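Local coordinates for protein galectin (Xenopus laevis, PDB 3WUD) that binds beta-galactosides such as lactose, as a proto-type galectin of Xenopus skin, at residues I90-K102 and F109-T121. Residues are numbered along the deposited sequence; the frame is centred on the assembly and turned at random. Where two conformers were deposited one is given.
Sequences ICFEYQADHLKVK and FNFPIRMPLDTIT
The Tyr94 ring carries the CD1 methyl of Ile120 over one face, 3.9 Å above its plane, while the carbonyl oxygen of Asp118 lies in that plane at the edge. Ile113 CD1 and Leu117 CD2 approach obliquely. With chi1 at 178° the Tyr94 ring swings clear of the backbone N, and its OH reaches Asp118 O at 2.7 Å, meeting the carbonyl from above its plane. Val101 CB sits over a face of the Phe109 ring, 4.0 Å from the centroid and 14° off the normal, a CH-pi contact. At the His98 ring edge, ND1 donates to Asp97 OD1 (2.8 Å) and CD2 lies 3.3 Å from Asn110 OD1, near the ring plane, the amide turned 65° from the ring; Lys100 NZ reaches the same oxygen in a weak bond. Antiparallel backbone bonds pair Leu99 with Phe111 and Val101 with Phe109; beyond them Ile113 N donates to Asp97 O (3.0 Å) from above the carbonyl plane. Leu99, Val101 and Phe109 also touch strand 43-51 of the facing sheet of the galectin sandwich. Thus Leu99, Val101, Phe109 and Phe111 face the core, His98, Lys100 and Asn110, beside Pro112, the other side, and buried Tyr94 ties loop 113-118 to strand 86-95 through its hydroxyl.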
loop_
_atom_site.group_PDB
_atom_site.type_symbol
_atom_site.label_atom_id
_atom_site.label_comp_id
_atom_site.label_asym_id
_atom_site.label_seq_id
_atom_site.Cartn_x
_atom_site.Cartn_y
_atom_site.Cartn_z
ATOM N N ILE A 90 -6.068 10.247 7.146
ATOM C CA ILE A 90 -5.294 11.471 6.944
ATOM C C ILE A 90 -4.951 11.568 5.449
ATOM O O ILE A 90 -4.628 10.484 4.854
ATOM C CB ILE A 90 -3.991 11.421 7.801
ATOM C CG1 ILE A 90 -4.318 11.182 9.296
ATOM C CG2 ILE A 90 -3.125 12.663 7.592
ATOM C CD1 ILE A 90 -3.719 9.919 9.843
ATOM N N CYS A 91 -4.975 12.786 4.856
ATOM C CA CYS A 91 -4.535 12.995 3.417
ATOM C C CYS A 91 -3.274 13.836 3.432
ATOM O O CYS A 91 -3.169 14.866 4.109
ATOM C CB CYS A 91 -5.562 13.621 2.386
ATOM S SG CYS A 91 -5.405 12.784 0.749
ATOM N N PHE A 92 -2.309 13.399 2.677
ATOM C CA PHE A 92 -1.068 14.154 2.454
ATOM C C PHE A 92 -1.062 14.670 1.032
ATOM O O PHE A 92 -1.043 13.858 0.151
ATOM C CB PHE A 92 0.121 13.244 2.730
ATOM C CG PHE A 92 0.117 12.656 4.126
ATOM C CD1 PHE A 92 0.865 13.236 5.140
ATOM C CD2 PHE A 92 -0.559 11.471 4.356
ATOM C CE1 PHE A 92 0.871 12.659 6.407
ATOM C CE2 PHE A 92 -0.567 10.915 5.593
ATOM C CZ PHE A 92 0.154 11.523 6.626
ATOM N N GLU A 93 -1.148 15.993 0.832
ATOM C CA GLU A 93 -1.213 16.596 -0.488
ATOM C C GLU A 93 0.163 17.147 -0.784
ATOM O O GLU A 93 0.729 17.877 0.049
ATOM C CB GLU A 93 -2.244 17.722 -0.525
ATOM C CG GLU A 93 -2.202 18.526 -1.810
ATOM C CD GLU A 93 -3.187 19.687 -1.815
ATOM O OE1 GLU A 93 -4.258 19.524 -1.216
ATOM O OE2 GLU A 93 -2.874 20.736 -2.449
ATOM N N TYR A 94 0.686 16.790 -1.948
ATOM C CA TYR A 94 2.014 17.254 -2.403
ATOM C C TYR A 94 1.970 18.521 -3.289
ATOM O O TYR A 94 1.428 18.501 -4.406
ATOM C CB TYR A 94 2.698 16.065 -3.134
ATOM C CG TYR A 94 4.068 16.285 -3.749
ATOM C CD1 TYR A 94 4.879 17.406 -3.448
ATOM C CD2 TYR A 94 4.566 15.370 -4.632
ATOM C CE1 TYR A 94 6.127 17.578 -4.065
ATOM C CE2 TYR A 94 5.774 15.544 -5.240
ATOM C CZ TYR A 94 6.576 16.627 -4.943
ATOM O OH TYR A 94 7.809 16.771 -5.611
ATOM N N GLN A 95 2.477 19.631 -2.742
ATOM C CA GLN A 95 2.729 20.865 -3.504
ATOM C C GLN A 95 4.217 21.132 -3.630
ATOM O O GLN A 95 5.049 20.485 -2.973
ATOM C CB GLN A 95 2.006 22.068 -2.848
ATOM C CG GLN A 95 0.474 21.895 -2.820
ATOM C CD GLN A 95 -0.121 21.807 -4.240
ATOM O OE1 GLN A 95 0.478 22.299 -5.211
ATOM N NE2 GLN A 95 -1.282 21.180 -4.369
ATOM N N ALA A 96 4.545 22.068 -4.521
ATOM C CA ALA A 96 5.926 22.304 -4.904
ATOM C C ALA A 96 6.886 22.313 -3.721
ATOM O O ALA A 96 7.859 21.545 -3.732
ATOM C CB ALA A 96 6.026 23.623 -5.676
ATOM N N ASP A 97 6.559 23.121 -2.694
ATOM C CA ASP A 97 7.456 23.434 -1.526
ATOM C C ASP A 97 6.907 23.086 -0.148
ATOM O O ASP A 97 7.465 23.456 0.895
ATOM C CB ASP A 97 7.868 24.945 -1.554
ATOM C CG ASP A 97 6.702 25.930 -1.270
ATOM O OD1 ASP A 97 5.532 25.559 -0.997
ATOM O OD2 ASP A 97 6.972 27.149 -1.336
ATOM N N HIS A 98 5.798 22.361 -0.122
ATOM C CA HIS A 98 5.259 21.900 1.131
ATOM C C HIS A 98 4.244 20.808 0.898
ATOM O O HIS A 98 3.711 20.603 -0.231
ATOM C CB HIS A 98 4.535 22.991 1.907
ATOM C CG HIS A 98 3.273 23.462 1.257
ATOM N ND1 HIS A 98 3.272 24.266 0.137
ATOM C CD2 HIS A 98 1.983 23.275 1.586
ATOM C CE1 HIS A 98 2.026 24.524 -0.213
ATOM N NE2 HIS A 98 1.226 23.972 0.677
ATOM N N LEU A 99 4.056 20.068 1.980
ATOM C CA LEU A 99 2.973 19.081 2.039
ATOM C C LEU A 99 1.880 19.725 2.835
ATOM O O LEU A 99 2.129 20.453 3.776
ATOM C CB LEU A 99 3.376 17.793 2.719
ATOM C CG LEU A 99 4.518 16.963 2.124
ATOM C CD1 LEU A 99 4.485 15.666 2.893
ATOM C CD2 LEU A 99 4.346 16.746 0.627
ATOM N N LYS A 100 0.662 19.483 2.415
ATOM C CA LYS A 100 -0.496 19.899 3.163
ATOM C C LYS A 100 -1.071 18.641 3.778
ATOM O O LYS A 100 -1.360 17.660 3.052
ATOM C CB LYS A 100 -1.499 20.615 2.220
ATOM C CG LYS A 100 -2.828 20.955 2.850
ATOM C CD LYS A 100 -3.764 21.502 1.765
ATOM C CE LYS A 100 -4.232 22.902 2.092
ATOM N NZ LYS A 100 -3.088 23.853 2.181
ATOM N N VAL A 101 -1.230 18.647 5.106
ATOM C CA VAL A 101 -1.721 17.480 5.848
ATOM C C VAL A 101 -3.158 17.786 6.201
ATOM O O VAL A 101 -3.402 18.819 6.853
ATOM C CB VAL A 101 -0.982 17.264 7.125
ATOM C CG1 VAL A 101 -1.537 16.086 7.911
ATOM C CG2 VAL A 101 0.545 17.097 6.839
ATOM N N LYS A 102 -4.052 16.919 5.766
ATOM C CA LYS A 102 -5.540 17.147 5.954
ATOM C C LYS A 102 -6.094 16.056 6.847
ATOM O O LYS A 102 -6.001 14.855 6.554
ATOM C CB LYS A 102 -6.256 17.139 4.573
ATOM C CG LYS A 102 -5.618 17.939 3.487
ATOM C CD LYS A 102 -6.441 17.833 2.198
ATOM C CE LYS A 102 -5.663 18.279 0.992
ATOM N NZ LYS A 102 -6.193 17.618 -0.227
ATOM N N PHE A 109 -2.749 21.457 8.074
ATOM C CA PHE A 109 -1.573 22.285 8.298
ATOM C C PHE A 109 -0.553 21.932 7.256
ATOM O O PHE A 109 -0.688 20.914 6.585
ATOM C CB PHE A 109 -1.054 22.103 9.737
ATOM C CG PHE A 109 -0.497 20.711 10.035
ATOM C CD1 PHE A 109 0.852 20.387 9.777
ATOM C CD2 PHE A 109 -1.314 19.736 10.608
ATOM C CE1 PHE A 109 1.330 19.095 10.077
ATOM C CE2 PHE A 109 -0.806 18.475 10.950
ATOM C CZ PHE A 109 0.501 18.144 10.641
ATOM N N ASN A 110 0.407 22.815 7.030
ATOM C CA ASN A 110 1.414 22.589 6.016
ATOM C C ASN A 110 2.710 22.305 6.697
ATOM O O ASN A 110 3.011 22.873 7.740
ATOM C CB ASN A 110 1.629 23.814 5.120
ATOM C CG ASN A 110 0.377 24.212 4.379
ATOM O OD1 ASN A 110 -0.352 23.374 3.893
ATOM N ND2 ASN A 110 0.120 25.495 4.343
ATOM N N PHE A 111 3.528 21.559 6.009
ATOM C CA PHE A 111 4.870 21.188 6.428
ATOM C C PHE A 111 5.841 21.434 5.282
ATOM O O PHE A 111 5.648 20.949 4.203
ATOM C CB PHE A 111 4.922 19.704 6.891
ATOM C CG PHE A 111 6.241 19.316 7.525
ATOM C CD1 PHE A 111 6.540 19.670 8.839
ATOM C CD2 PHE A 111 7.171 18.566 6.807
ATOM C CE1 PHE A 111 7.755 19.325 9.403
ATOM C CE2 PHE A 111 8.424 18.254 7.360
ATOM C CZ PHE A 111 8.697 18.628 8.665
ATOM N N PRO A 112 6.914 22.169 5.532
ATOM C CA PRO A 112 7.772 22.520 4.440
ATOM C C PRO A 112 8.562 21.351 3.857
ATOM O O PRO A 112 8.951 20.417 4.553
ATOM C CB PRO A 112 8.686 23.560 5.070
ATOM C CG PRO A 112 8.770 23.211 6.481
ATOM C CD PRO A 112 7.417 22.671 6.816
ATOM N N ILE A 113 8.839 21.407 2.553
ATOM C CA ILE A 113 9.660 20.393 1.903
ATOM C C ILE A 113 11.067 20.998 1.781
ATOM O O ILE A 113 11.218 22.064 1.160
ATOM C CB ILE A 113 9.183 19.990 0.489
ATOM C CG1 ILE A 113 7.845 19.223 0.482
ATOM C CG2 ILE A 113 10.241 19.103 -0.138
ATOM C CD1 ILE A 113 7.297 19.017 -0.924
ATOM N N ARG A 114 12.032 20.276 2.345
ATOM C CA ARG A 114 13.345 20.759 2.769
ATOM C C ARG A 114 14.448 20.104 1.976
ATOM O O ARG A 114 15.662 20.241 2.286
ATOM C CB ARG A 114 13.539 20.302 4.236
ATOM C CG ARG A 114 12.582 20.999 5.195
ATOM C CD ARG A 114 12.667 20.400 6.607
ATOM N NE ARG A 114 12.101 21.305 7.557
ATOM C CZ ARG A 114 11.813 20.977 8.835
ATOM N NH1 ARG A 114 12.046 19.759 9.299
ATOM N NH2 ARG A 114 11.340 21.897 9.633
ATOM N N MET A 115 14.036 19.317 1.007
ATOM C CA MET A 115 14.970 18.425 0.339
ATOM C C MET A 115 14.547 18.319 -1.116
ATOM O O MET A 115 13.401 18.648 -1.435
ATOM C CB MET A 115 15.062 17.055 0.997
ATOM C CG MET A 115 13.817 16.143 0.947
ATOM S SD MET A 115 14.108 14.552 1.771
ATOM C CE MET A 115 14.081 15.161 3.452
ATOM N N PRO A 116 15.502 17.913 -1.988
ATOM C CA PRO A 116 15.188 17.753 -3.374
ATOM C C PRO A 116 14.222 16.628 -3.562
ATOM O O PRO A 116 14.410 15.546 -2.982
ATOM C CB PRO A 116 16.528 17.395 -4.038
ATOM C CG PRO A 116 17.571 17.558 -2.999
ATOM C CD PRO A 116 16.886 17.528 -1.674
ATOM N N LEU A 117 13.221 16.861 -4.417
ATOM C CA LEU A 117 12.121 15.934 -4.598
ATOM C C LEU A 117 11.459 16.100 -5.965
ATOM O O LEU A 117 11.018 17.201 -6.316
ATOM C CB LEU A 117 11.073 16.164 -3.455
ATOM C CG LEU A 117 9.871 15.263 -3.368
ATOM C CD1 LEU A 117 10.261 13.830 -3.019
ATOM C CD2 LEU A 117 8.844 15.754 -2.366
ATOM N N ASP A 118 11.340 14.988 -6.693
ATOM C CA ASP A 118 10.619 14.932 -7.978
ATOM C C ASP A 118 9.210 14.369 -7.634
ATOM O O ASP A 118 8.215 15.079 -7.699
ATOM C CB ASP A 118 11.455 14.033 -8.954
ATOM C CG ASP A 118 10.788 13.775 -10.324
ATOM O OD1 ASP A 118 10.393 14.745 -10.999
ATOM O OD2 ASP A 118 10.739 12.586 -10.751
ATOM N N THR A 119 9.173 13.065 -7.362
ATOM C CA THR A 119 7.978 12.324 -6.925
ATOM C C THR A 119 8.194 11.724 -5.521
ATOM O O THR A 119 9.342 11.351 -5.185
ATOM C CB THR A 119 7.806 11.149 -7.888
ATOM O OG1 THR A 119 7.843 11.677 -9.218
ATOM C CG2 THR A 119 6.519 10.538 -7.743
ATOM N N ILE A 120 7.112 11.631 -4.755
ATOM C CA ILE A 120 7.091 10.777 -3.566
ATOM C C ILE A 120 6.885 9.326 -3.957
ATOM O O ILE A 120 5.865 8.953 -4.567
ATOM C CB ILE A 120 6.097 11.275 -2.523
ATOM C CG1 ILE A 120 6.616 12.625 -1.986
ATOM C CG2 ILE A 120 5.895 10.224 -1.404
ATOM C CD1 ILE A 120 5.627 13.469 -1.262
ATOM N N THR A 121 7.844 8.509 -3.527
ATOM C CA THR A 121 7.857 7.099 -3.871
ATOM C C THR A 121 7.928 6.127 -2.682
ATOM O O THR A 121 8.001 4.944 -2.899
ATOM C CB THR A 121 9.033 6.798 -4.825
ATOM O OG1 THR A 121 10.272 7.054 -4.124
ATOM C CG2 THR A 121 8.856 7.650 -6.074
#